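Local atomic coordinates of aminofutalosine deaminase (Helicobacter pylori, PDB entry 7LKK), a protein that catalyses the hydrolytic deamination of aminofutalosine in the menaquinone pathway, and probably also that of adenosine. Residues 77-82 against 217-222; 131-136 against 144-149; 191-196 against 202-207; 295-300 against 369-374. All coordinates share one frame; numbering follows the deposited sequence.

How the interactions relate
All four contacts belong to the TIM-type barrel of an amidohydrolase. Interaction 1 lies at the metal site and joins barrel strands 69-80 and 218-222. Interactions 2 and 3 fall between these strands in the sequence. Each packs a barrel strand, 130-137 or 187-193, on the helix that follows it. Interaction 4 comes last and sets strand 294-298 against the end of helix 366-371, inside the barrel. The centres of interactions 2 and 3 are each about 13 Å from that of interaction 1, and that of interaction 4 about 8 Å. Strand 130-137 pairs with 69-80, and 187-193 with 218-222, so the outer packing of interactions 2 and 3 is linked to the metal-binding strands.

Interaction 1 of 4, residues 77-82 against 217-222; sequences NAHTHF and LLSTHF. With FE (Fe (III) ion), chain E; MCF ((8R)-3-(5-S-methyl-5-thio-beta-D-ribofuranosyl)-3,6,7,8-tetrahydroimidazo[4,5-d][1,3]diazepin-8-ol), chain J.
His79 and His221 meet at one iron(III) ion. Three metal bonds tie the segments together. His79 NE2 binds the iron at 2.1 Å and His81 NE2 binds it at 2.0 Å. His221 NE2 makes the longest of the three bonds to the iron, 2.4 Å. His79 CG is anti to its backbone N (chi1 -173°), which sends the ring toward the metal, while His221 CG lies beside its backbone N (chi1 -58°). Asp328 completes the protein's part of the site, and O8 of the inhibitor methylthio-coformycin also binds the iron. His79 NE2 and His221 NE2 come within 3.1 Å because they share the metal, not a hydrogen bond.

Ring contacts follow from this. The His79 and His221 planes stand at 83° and meet obliquely. His81 and His221 meet rim to rim. Inhibitor N1 lies over the centre of one His81 face, and inhibitor C5 over one His221 face.

A water accepts from His79 ND1 at 2.6 Å, donates to Ala78 O and also bonds Ser219 OG. His221 ND1 bonds His194 O.

His79 and His81 form the HxH pair of the amidohydrolases. The bonds to ND1 of His79 and His221 probably help to hold each NE2 toward the metal. The iron-bound O8 probably takes the place of the water that attacks the substrate.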
# COMPACT_ATOMS: atom_id res chain seq x y z
N ASN A 77 -12.67 -9.30 -10.04
CA ASN A 77 -11.24 -9.55 -9.91
C ASN A 77 -10.85 -10.45 -11.08
O ASN A 77 -11.02 -11.67 -11.01
CB ASN A 77 -10.91 -10.18 -8.56
CG ASN A 77 -9.41 -10.26 -8.30
OD1 ASN A 77 -8.61 -9.75 -9.08
ND2 ASN A 77 -9.03 -10.91 -7.20
N ALA A 78 -10.34 -9.85 -12.15
CA ALA A 78 -10.24 -10.51 -13.44
C ALA A 78 -9.05 -11.46 -13.58
O ALA A 78 -8.95 -12.13 -14.61
CB ALA A 78 -10.18 -9.47 -14.56
N HIS A 79 -8.16 -11.53 -12.58
CA HIS A 79 -6.96 -12.34 -12.72
C HIS A 79 -6.47 -12.74 -11.33
O HIS A 79 -5.92 -11.91 -10.60
CB HIS A 79 -5.87 -11.58 -13.47
CG HIS A 79 -4.67 -12.41 -13.80
ND1 HIS A 79 -4.61 -13.24 -14.90
CD2 HIS A 79 -3.47 -12.54 -13.17
CE1 HIS A 79 -3.44 -13.85 -14.94
NE2 HIS A 79 -2.73 -13.44 -13.90
N THR A 80 -6.66 -14.01 -10.97
CA THR A 80 -6.10 -14.55 -9.74
C THR A 80 -5.71 -16.00 -9.96
O THR A 80 -6.20 -16.66 -10.88
CB THR A 80 -7.09 -14.42 -8.57
OG1 THR A 80 -6.44 -14.83 -7.35
CG2 THR A 80 -8.30 -15.30 -8.81
N HIS A 81 -4.82 -16.49 -9.10
CA HIS A 81 -4.35 -17.88 -9.12
C HIS A 81 -4.68 -18.50 -7.77
O HIS A 81 -3.88 -18.45 -6.84
CB HIS A 81 -2.85 -17.97 -9.41
CG HIS A 81 -2.43 -17.32 -10.69
ND1 HIS A 81 -2.07 -18.04 -11.80
CD2 HIS A 81 -2.30 -16.02 -11.03
CE1 HIS A 81 -1.74 -17.21 -12.78
NE2 HIS A 81 -1.87 -15.98 -12.33
N PHE A 82 -5.87 -19.10 -7.66
CA PHE A 82 -6.29 -19.69 -6.39
C PHE A 82 -5.41 -20.86 -5.98
O PHE A 82 -5.21 -21.10 -4.78
CB PHE A 82 -7.75 -20.13 -6.47
CG PHE A 82 -8.74 -19.01 -6.29
CD1 PHE A 82 -8.90 -18.39 -5.07
CD2 PHE A 82 -9.51 -18.58 -7.36
CE1 PHE A 82 -9.81 -17.36 -4.90
CE2 PHE A 82 -10.43 -17.56 -7.20
CZ PHE A 82 -10.57 -16.95 -5.98
N LEU A 217 -13.23 -17.31 -23.89
CA LEU A 217 -12.33 -16.18 -23.70
C LEU A 217 -10.89 -16.67 -23.60
O LEU A 217 -10.61 -17.85 -23.35
CB LEU A 217 -12.70 -15.40 -22.43
CG LEU A 217 -13.80 -14.34 -22.46
CD1 LEU A 217 -14.98 -14.73 -23.35
CD2 LEU A 217 -14.28 -14.06 -21.04
N LEU A 218 -9.95 -15.74 -23.80
CA LEU A 218 -8.53 -16.05 -23.70
C LEU A 218 -7.85 -15.07 -22.75
O LEU A 218 -8.32 -13.95 -22.55
CB LEU A 218 -7.84 -16.00 -25.08
CG LEU A 218 -8.09 -17.20 -26.00
CD1 LEU A 218 -7.79 -16.84 -27.45
CD2 LEU A 218 -7.27 -18.40 -25.55
N SER A 219 -6.74 -15.52 -22.17
CA SER A 219 -5.95 -14.71 -21.27
C SER A 219 -4.50 -15.12 -21.42
O SER A 219 -4.20 -16.26 -21.78
CB SER A 219 -6.41 -14.86 -19.81
OG SER A 219 -5.69 -13.99 -18.95
N THR A 220 -3.59 -14.18 -21.16
CA THR A 220 -2.17 -14.45 -21.30
C THR A 220 -1.37 -13.43 -20.51
O THR A 220 -1.81 -12.28 -20.34
CB THR A 220 -1.74 -14.45 -22.77
OG1 THR A 220 -0.36 -14.83 -22.88
CG2 THR A 220 -1.94 -13.08 -23.40
N HIS A 221 -0.22 -13.86 -20.00
CA HIS A 221 0.76 -12.95 -19.41
C HIS A 221 1.64 -12.40 -20.51
O HIS A 221 2.15 -13.17 -21.34
CB HIS A 221 1.60 -13.67 -18.35
CG HIS A 221 0.80 -14.28 -17.25
ND1 HIS A 221 0.45 -15.62 -17.23
CD2 HIS A 221 0.28 -13.74 -16.12
CE1 HIS A 221 -0.24 -15.87 -16.14
NE2 HIS A 221 -0.36 -14.75 -15.45
N PHE A 222 1.83 -11.08 -20.53
CA PHE A 222 2.54 -10.44 -21.64
C PHE A 222 3.53 -9.42 -21.11
O PHE A 222 3.14 -8.49 -20.40
CB PHE A 222 1.55 -9.78 -22.60
CG PHE A 222 2.19 -9.29 -23.87
CD1 PHE A 222 2.84 -10.18 -24.71
CD2 PHE A 222 2.14 -7.95 -24.22
CE1 PHE A 222 3.44 -9.73 -25.87
CE2 PHE A 222 2.73 -7.50 -25.38
CZ PHE A 222 3.38 -8.40 -26.21
FE FE E . -1.03 -14.39 -13.21
O8 MCF J . 0.88 -13.93 -13.19
C8 MCF J . 1.68 -14.19 -12.06
C7 MCF J . 3.15 -13.85 -12.30
N6 MCF J . 3.51 -14.07 -13.68
C5 MCF J . 3.17 -15.33 -14.31
N4 MCF J . 2.45 -16.44 -13.69
C10 MCF J . 1.91 -16.68 -12.33
C9 MCF J . 1.51 -15.63 -11.53
N1 MCF J . 1.06 -16.13 -10.39
C2 MCF J . 1.14 -17.46 -10.44
N3 MCF J . 1.65 -17.79 -11.63
C1S MCF J . 1.90 -19.21 -12.04
C2S MCF J . 1.48 -19.52 -13.49
O2S MCF J . 0.16 -19.82 -13.56
O4S MCF J . 3.16 -19.45 -12.02
C4S MCF J . 3.40 -20.65 -13.08
C3S MCF J . 2.33 -20.75 -13.81
O3S MCF J . 1.57 -22.00 -13.42
C5S MCF J . 4.60 -20.32 -13.95
S5S MCF J . 5.42 -21.85 -14.47
C6S MCF J . 6.46 -21.51 -15.92
O HOH W 1 -6.64 -12.97 -16.45

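Interaction 2 of 4, residues 131-136 against 144-149; sequences GSVGAI and NLLKES
Leu146 packs on Ala135 and Val133 within a beta-alpha-beta unit of the TIM-type barrel. Strand 130-137 runs into helix 143-147, which leads on to strand 152-159. Leu146 is the helix residue that makes the contact. Its CB makes no close contact with the strand. CG also stays back, 5.3 Å from Ala135 CB. The two methyls do the touching. With CD1 anti to CA (chi2 -180°) the chain extends toward the strand, and Leu146 CD1 meets Ala135 CB at 3.9 Å. CD2 branches to the other strand residue: Leu146 CD2 comes within 4.3 Å of Val133 CG2, a looser approach. The leucine fork thus spans two residues on the same side of the strand, with Gly134 between them. Phe82 also packs on both Leu146 and Ala135, and Val155 of the next strand touches Leu146. On the other side of strand 130-137, Ile136 packs on His79 and His81 of the metal site. No hydrogen bond crosses between the segments, so their contact is purely apolar. The polar backbone at the end of the helix is engaged within its own chain. Just past the last helical turn the chain folds back on the residue that makes the contact, and Ser149 N gives a hydrogen bond of 3.0 Å to Leu146 O.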
# COMPACT_ATOMS: atom_id res chain seq x y z
N GLY A 131 -17.54 -9.96 -6.45
CA GLY A 131 -18.62 -10.86 -6.83
C GLY A 131 -18.26 -11.79 -7.97
O GLY A 131 -18.90 -12.83 -8.14
N SER A 132 -17.25 -11.43 -8.76
CA SER A 132 -16.86 -12.19 -9.94
C SER A 132 -15.34 -12.29 -9.99
O SER A 132 -14.64 -11.33 -9.66
CB SER A 132 -17.39 -11.55 -11.23
OG SER A 132 -18.78 -11.27 -11.14
N VAL A 133 -14.84 -13.45 -10.41
CA VAL A 133 -13.41 -13.71 -10.44
C VAL A 133 -13.02 -14.32 -11.78
O VAL A 133 -13.74 -15.17 -12.32
CB VAL A 133 -12.96 -14.63 -9.28
CG1 VAL A 133 -13.06 -13.89 -7.95
CG2 VAL A 133 -13.79 -15.91 -9.25
N GLY A 134 -11.89 -13.87 -12.32
CA GLY A 134 -11.22 -14.56 -13.40
C GLY A 134 -10.12 -15.43 -12.83
O GLY A 134 -9.05 -14.92 -12.46
N ALA A 135 -10.37 -16.73 -12.72
CA ALA A 135 -9.47 -17.65 -12.03
C ALA A 135 -8.60 -18.39 -13.04
O ALA A 135 -9.10 -19.17 -13.85
CB ALA A 135 -10.27 -18.64 -11.19
N ILE A 136 -7.29 -18.15 -12.96
CA ILE A 136 -6.33 -18.90 -13.77
C ILE A 136 -6.05 -20.23 -13.09
O ILE A 136 -5.72 -20.28 -11.90
CB ILE A 136 -5.04 -18.10 -13.97
CG1 ILE A 136 -5.34 -16.74 -14.59
CG2 ILE A 136 -4.06 -18.88 -14.84
CD1 ILE A 136 -5.44 -16.75 -16.11
N ASN A 144 -13.88 -26.95 -7.71
CA ASN A 144 -14.95 -27.48 -6.87
C ASN A 144 -15.40 -26.46 -5.83
O ASN A 144 -16.60 -26.22 -5.66
CB ASN A 144 -14.50 -28.78 -6.19
CG ASN A 144 -14.55 -29.97 -7.13
OD1 ASN A 144 -15.16 -29.91 -8.20
ND2 ASN A 144 -13.89 -31.06 -6.74
N LEU A 145 -14.44 -25.87 -5.11
CA LEU A 145 -14.79 -24.88 -4.10
C LEU A 145 -15.44 -23.65 -4.73
O LEU A 145 -16.38 -23.07 -4.17
CB LEU A 145 -13.55 -24.49 -3.30
CG LEU A 145 -13.01 -25.59 -2.38
CD1 LEU A 145 -11.70 -25.17 -1.74
CD2 LEU A 145 -14.04 -25.95 -1.32
N LEU A 146 -14.94 -23.23 -5.89
CA LEU A 146 -15.54 -22.10 -6.61
C LEU A 146 -17.01 -22.37 -6.94
O LEU A 146 -17.86 -21.49 -6.77
CB LEU A 146 -14.75 -21.81 -7.88
CG LEU A 146 -13.48 -20.98 -7.75
CD1 LEU A 146 -12.83 -20.78 -9.11
CD2 LEU A 146 -13.77 -19.64 -7.09
N LYS A 147 -17.32 -23.57 -7.43
CA LYS A 147 -18.69 -23.87 -7.85
C LYS A 147 -19.68 -23.77 -6.69
O LYS A 147 -20.77 -23.22 -6.86
CB LYS A 147 -18.75 -25.26 -8.48
CG LYS A 147 -18.19 -25.32 -9.89
CD LYS A 147 -18.75 -26.50 -10.67
CE LYS A 147 -20.27 -26.43 -10.75
NZ LYS A 147 -20.82 -27.34 -11.78
N GLU A 148 -19.33 -24.29 -5.51
CA GLU A 148 -20.25 -24.17 -4.38
C GLU A 148 -20.08 -22.87 -3.62
O GLU A 148 -20.68 -22.70 -2.55
CB GLU A 148 -20.15 -25.37 -3.44
CG GLU A 148 -18.83 -26.07 -3.30
CD GLU A 148 -18.92 -27.22 -2.31
OE1 GLU A 148 -19.04 -26.95 -1.10
OE2 GLU A 148 -18.90 -28.39 -2.75
N SER A 149 -19.27 -21.95 -4.12
CA SER A 149 -19.27 -20.59 -3.61
C SER A 149 -20.29 -19.76 -4.38
O SER A 149 -20.68 -20.12 -5.49
CB SER A 149 -17.88 -19.97 -3.74
OG SER A 149 -17.66 -19.49 -5.06

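Interaction 3 of 4, residues 191-196 against 202-207; sequences LAVHAP and DMALSV. With MCF ((8R)-3-(5-S-methyl-5-thio-beta-D-ribofuranosyl)-3,6,7,8-tetrahydroimidazo[4,5-d][1,3]diazepin-8-ol), chain J.
In the beta-alpha-beta unit formed by strand 187-193, helix 201-213 and strand 218-222, Val193 and Leu191 pack on Ala204 and Val207. The helix returns against the strand. The axes of 191-193 and 202-207 run at 161° to each other and approach to 8.8 Å.

Val193 uses both of its methyls. Val193 CG1 meets Ala204 CB at 4.0 Å. Val193 CG2 meets Val207 CG1 at 4.2 Å. Val207 CG1 is the shared methyl: placed anti to the backbone N (chi1 176°), it also reaches Leu191 CB at 4.1 Å and lies near Ala192 O. Leu191 CD1 rests near the helix backbone, 4.0 Å from Val207 O. The side-chain packing is apolar. Phe159 also touches Val207, while Phe172 and Phe176 of helix 166-180 touch Leu191.

The strand ends at Val193, and the ring of the next residue, His194, enters the inhibitor pocket. His194 NE2 gives a weak hydrogen bond to N4 of methylthio-coformycin, 3.4 Å long with an N-H...N angle of 145°. The same His194 NE2 is 3.3 Å from inhibitor C5S, and His194 CD2 lies beside the ribose ring, nearest C2S. On its far side His194 ND1 is bonded to Ser198 OG, which helps to fix the ring's rotation.

Apolar residues on the outside of the strand face the helix, while the residue just past its C-terminal end serves the active site, as in TIM-barrel enzymes.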
# COMPACT_ATOMS: atom_id res chain seq x y z
N LEU A 191 -9.87 -20.30 -21.52
CA LEU A 191 -8.56 -20.86 -21.78
C LEU A 191 -7.50 -19.78 -21.66
O LEU A 191 -7.77 -18.58 -21.81
CB LEU A 191 -8.50 -21.50 -23.18
CG LEU A 191 -9.29 -22.80 -23.33
CD1 LEU A 191 -9.70 -23.02 -24.78
CD2 LEU A 191 -8.47 -23.97 -22.81
N ALA A 192 -6.27 -20.20 -21.39
CA ALA A 192 -5.17 -19.27 -21.22
C ALA A 192 -3.89 -19.84 -21.81
O ALA A 192 -3.61 -21.03 -21.68
CB ALA A 192 -4.95 -18.91 -19.74
N VAL A 193 -3.12 -18.97 -22.46
CA VAL A 193 -1.74 -19.24 -22.84
C VAL A 193 -0.86 -18.55 -21.82
O VAL A 193 -1.01 -17.35 -21.57
CB VAL A 193 -1.45 -18.72 -24.26
CG1 VAL A 193 0.00 -18.98 -24.63
CG2 VAL A 193 -2.40 -19.35 -25.27
N HIS A 194 0.05 -19.30 -21.19
CA HIS A 194 0.76 -18.76 -20.04
C HIS A 194 1.55 -17.51 -20.40
O HIS A 194 1.29 -16.42 -19.88
CB HIS A 194 1.69 -19.80 -19.42
CG HIS A 194 2.48 -19.27 -18.27
ND1 HIS A 194 3.80 -18.92 -18.37
CD2 HIS A 194 2.11 -18.98 -17.00
CE1 HIS A 194 4.23 -18.46 -17.21
NE2 HIS A 194 3.22 -18.48 -16.36
N ALA A 195 2.53 -17.64 -21.29
CA ALA A 195 3.46 -16.55 -21.56
C ALA A 195 4.22 -16.86 -22.85
O ALA A 195 4.25 -18.01 -23.29
CB ALA A 195 4.44 -16.35 -20.39
N PRO A 196 4.82 -15.84 -23.47
CA PRO A 196 5.64 -16.09 -24.66
C PRO A 196 6.84 -16.99 -24.41
O PRO A 196 7.27 -17.70 -25.33
CB PRO A 196 6.07 -14.68 -25.09
CG PRO A 196 5.03 -13.78 -24.53
CD PRO A 196 4.61 -14.40 -23.24
N ASP A 202 3.19 -23.42 -31.87
CA ASP A 202 2.13 -24.26 -32.41
C ASP A 202 1.23 -24.82 -31.32
O ASP A 202 0.05 -25.08 -31.57
CB ASP A 202 2.74 -25.39 -33.24
CG ASP A 202 3.52 -24.87 -34.44
OD1 ASP A 202 2.88 -24.52 -35.45
OD2 ASP A 202 4.76 -24.78 -34.34
N MET A 203 1.75 -24.97 -30.10
CA MET A 203 0.89 -25.31 -28.98
C MET A 203 -0.07 -24.17 -28.65
O MET A 203 -1.25 -24.41 -28.37
CB MET A 203 1.74 -25.67 -27.75
CG MET A 203 2.77 -26.75 -28.02
SD MET A 203 2.07 -28.41 -27.88
CE MET A 203 2.66 -28.90 -26.27
N ALA A 204 0.42 -22.93 -28.69
CA ALA A 204 -0.44 -21.78 -28.43
C ALA A 204 -1.51 -21.64 -29.51
O ALA A 204 -2.68 -21.38 -29.20
CB ALA A 204 0.39 -20.51 -28.32
N LEU A 205 -1.12 -21.81 -30.78
CA LEU A 205 -2.10 -21.75 -31.86
C LEU A 205 -3.20 -22.78 -31.67
O LEU A 205 -4.37 -22.52 -31.98
CB LEU A 205 -1.40 -21.96 -33.21
CG LEU A 205 -0.40 -20.89 -33.65
CD1 LEU A 205 0.37 -21.35 -34.88
CD2 LEU A 205 -1.12 -19.58 -33.93
N SER A 206 -2.85 -23.96 -31.17
CA SER A 206 -3.85 -24.99 -30.92
C SER A 206 -4.81 -24.59 -29.81
O SER A 206 -6.02 -24.80 -29.92
CB SER A 206 -3.17 -26.32 -30.59
OG SER A 206 -4.12 -27.37 -30.51
N VAL A 207 -4.28 -24.00 -28.73
CA VAL A 207 -5.14 -23.53 -27.65
C VAL A 207 -6.05 -22.42 -28.14
O VAL A 207 -7.25 -22.39 -27.84
CB VAL A 207 -4.29 -23.08 -26.44
CG1 VAL A 207 -5.18 -22.51 -25.35
CG2 VAL A 207 -3.46 -24.24 -25.90
O8 MCF J . 0.88 -13.93 -13.19
C8 MCF J . 1.68 -14.19 -12.06
C7 MCF J . 3.15 -13.85 -12.30
N6 MCF J . 3.51 -14.07 -13.68
C5 MCF J . 3.17 -15.33 -14.31
N4 MCF J . 2.45 -16.44 -13.69
C10 MCF J . 1.91 -16.68 -12.33
C9 MCF J . 1.51 -15.63 -11.53
N1 MCF J . 1.06 -16.13 -10.39
C2 MCF J . 1.14 -17.46 -10.44
N3 MCF J . 1.65 -17.79 -11.63
C1S MCF J . 1.90 -19.21 -12.04
C2S MCF J . 1.48 -19.52 -13.49
O2S MCF J . 0.16 -19.82 -13.56
O4S MCF J . 3.16 -19.45 -12.02
C4S MCF J . 3.40 -20.65 -13.08
C3S MCF J . 2.33 -20.75 -13.81
O3S MCF J . 1.57 -22.00 -13.42
C5S MCF J . 4.60 -20.32 -13.95
S5S MCF J . 5.42 -21.85 -14.47
C6S MCF J . 6.46 -21.51 -15.92

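Interaction 4 of 4, residues 295-300 against 369-374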
# COMPACT_ATOMS: atom_id res chain seq x y z
N PHE A 295 -8.04 -6.66 -23.61
CA PHE A 295 -8.33 -6.11 -22.29
C PHE A 295 -7.06 -6.18 -21.45
O PHE A 295 -6.62 -7.27 -21.06
CB PHE A 295 -9.46 -6.88 -21.61
CG PHE A 295 -10.80 -6.69 -22.28
CD1 PHE A 295 -11.62 -5.63 -21.94
CD2 PHE A 295 -11.22 -7.57 -23.26
CE1 PHE A 295 -12.84 -5.46 -22.55
CE2 PHE A 295 -12.44 -7.40 -23.89
CZ PHE A 295 -13.26 -6.35 -23.53
N LEU A 296 -6.47 -5.02 -21.16
CA LEU A 296 -5.27 -4.96 -20.33
C LEU A 296 -5.63 -5.15 -18.86
O LEU A 296 -6.53 -4.47 -18.34
CB LEU A 296 -4.55 -3.63 -20.53
CG LEU A 296 -4.02 -3.34 -21.93
CD1 LEU A 296 -3.08 -2.14 -21.90
CD2 LEU A 296 -3.31 -4.56 -22.51
N ILE A 297 -4.94 -6.07 -18.20
CA ILE A 297 -5.11 -6.32 -16.77
C ILE A 297 -3.83 -5.92 -16.07
O ILE A 297 -2.73 -6.31 -16.50
CB ILE A 297 -5.46 -7.80 -16.50
CG1 ILE A 297 -6.51 -8.31 -17.48
CG2 ILE A 297 -5.92 -7.97 -15.06
CD1 ILE A 297 -7.87 -7.65 -17.34
N THR A 298 -3.95 -5.15 -15.00
CA THR A 298 -2.80 -4.67 -14.25
C THR A 298 -2.84 -5.18 -12.82
O THR A 298 -3.90 -5.21 -12.19
CB THR A 298 -2.71 -3.13 -14.29
OG1 THR A 298 -1.47 -2.71 -13.71
CG2 THR A 298 -3.88 -2.49 -13.56
N CYS A 299 -1.69 -5.61 -12.32
CA CYS A 299 -1.56 -6.16 -10.97
C CYS A 299 -0.45 -5.39 -10.26
O CYS A 299 0.72 -5.78 -10.30
CB CYS A 299 -1.26 -7.66 -11.01
SG CYS A 299 -2.42 -8.63 -12.02
N PRO A 300 -0.79 -4.29 -9.58
CA PRO A 300 0.26 -3.40 -9.04
C PRO A 300 1.18 -4.06 -8.02
O PRO A 300 2.40 -3.84 -8.08
CB PRO A 300 -0.53 -2.24 -8.42
CG PRO A 300 -1.94 -2.71 -8.32
CD PRO A 300 -2.14 -3.72 -9.40
N ALA A 369 -15.72 -6.33 -15.75
CA ALA A 369 -16.91 -6.99 -16.27
C ALA A 369 -16.84 -7.12 -17.79
O ALA A 369 -17.19 -8.17 -18.34
CB ALA A 369 -18.17 -6.21 -15.87
N LYS A 370 -16.39 -6.07 -18.47
CA LYS A 370 -16.23 -6.14 -19.92
C LYS A 370 -15.16 -7.15 -20.32
O LYS A 370 -15.30 -7.87 -21.31
CB LYS A 370 -15.89 -4.76 -20.48
CG LYS A 370 -17.09 -3.82 -20.59
CD LYS A 370 -18.32 -4.53 -21.14
CE LYS A 370 -19.43 -4.62 -20.09
NZ LYS A 370 -20.78 -4.66 -20.71
N ALA A 371 -14.07 -7.22 -19.54
CA ALA A 371 -13.01 -8.17 -19.85
C ALA A 371 -13.50 -9.61 -19.74
O ALA A 371 -13.14 -10.46 -20.56
CB ALA A 371 -11.81 -7.94 -18.93
N LEU A 372 -14.33 -9.90 -18.74
CA LEU A 372 -14.82 -11.25 -18.53
C LEU A 372 -16.14 -11.52 -19.26
O LEU A 372 -16.73 -12.59 -19.07
CB LEU A 372 -14.97 -11.51 -17.02
CG LEU A 372 -13.75 -12.09 -16.28
CD1 LEU A 372 -12.43 -11.42 -16.66
CD2 LEU A 372 -13.94 -12.08 -14.77
N ALA A 373 -16.65 -10.56 -20.04
CA ALA A 373 -17.92 -10.72 -20.77
C ALA A 373 -19.05 -11.11 -19.81
O ALA A 373 -19.83 -12.03 -20.06
CB ALA A 373 -17.80 -11.73 -21.91
N LEU A 374 -19.11 -10.39 -18.70
CA LEU A 374 -20.06 -10.57 -17.61
C LEU A 374 -21.09 -9.45 -17.66
O LEU A 374 -20.75 -8.33 -18.03
CB LEU A 374 -19.25 -10.47 -16.28
CG LEU A 374 -18.73 -11.70 -15.53
CD1 LEU A 374 -19.69 -12.43 -14.61
CD2 LEU A 374 -18.38 -12.69 -16.71
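Phe295 CG lies anti to its own carbonyl carbon, with chi1 at -67°, and chi2 of -87° turns the ring so that one face lies under Ala371. Ala371 CA sits over the centre of this face, 3.6 Å from the centroid of the Phe295 ring and 14° off the ring normal. This is a CH-pi contact made by the backbone alpha carbon. The methyl group adds to it: Ala371 CB is 3.7 Å from Phe295 CG.

The far end of the ring reaches the preceding residue. Phe295 CZ is 3.4 Å from Lys370 O, and Phe295 CE1 is 3.8 Å from Lys370 CB. The lysine chain then bends at chi2 and chi3, and its amine leads away from the strand. Ile297, two residues on, points the same way as Phe295. Ile297 CD1 reaches Ala371 CB at a looser 4.3 Å, and Ile297 also packs on His79, a ligand of the iron. Leu372 touches Ile76, Ala78 and Leu272, which places the end of helix 366-371 inside the barrel, at the N-terminal end of its strands.

The helix stops here in a Schellman motif. Ala373 has a positive phi, Leu374 N bonds Ala369 O at 3.0 Å, and Ala373 N makes a weak bond to Lys370 O. Ala371 O bonds His270 NE2, and the His270 ring also meets that of Phe295.

An alpha C-H beside two amide groups is somewhat polarised, so its place over the ring probably adds a small electrostatic attraction to a contact otherwise made by dispersion and burial of apolar surface.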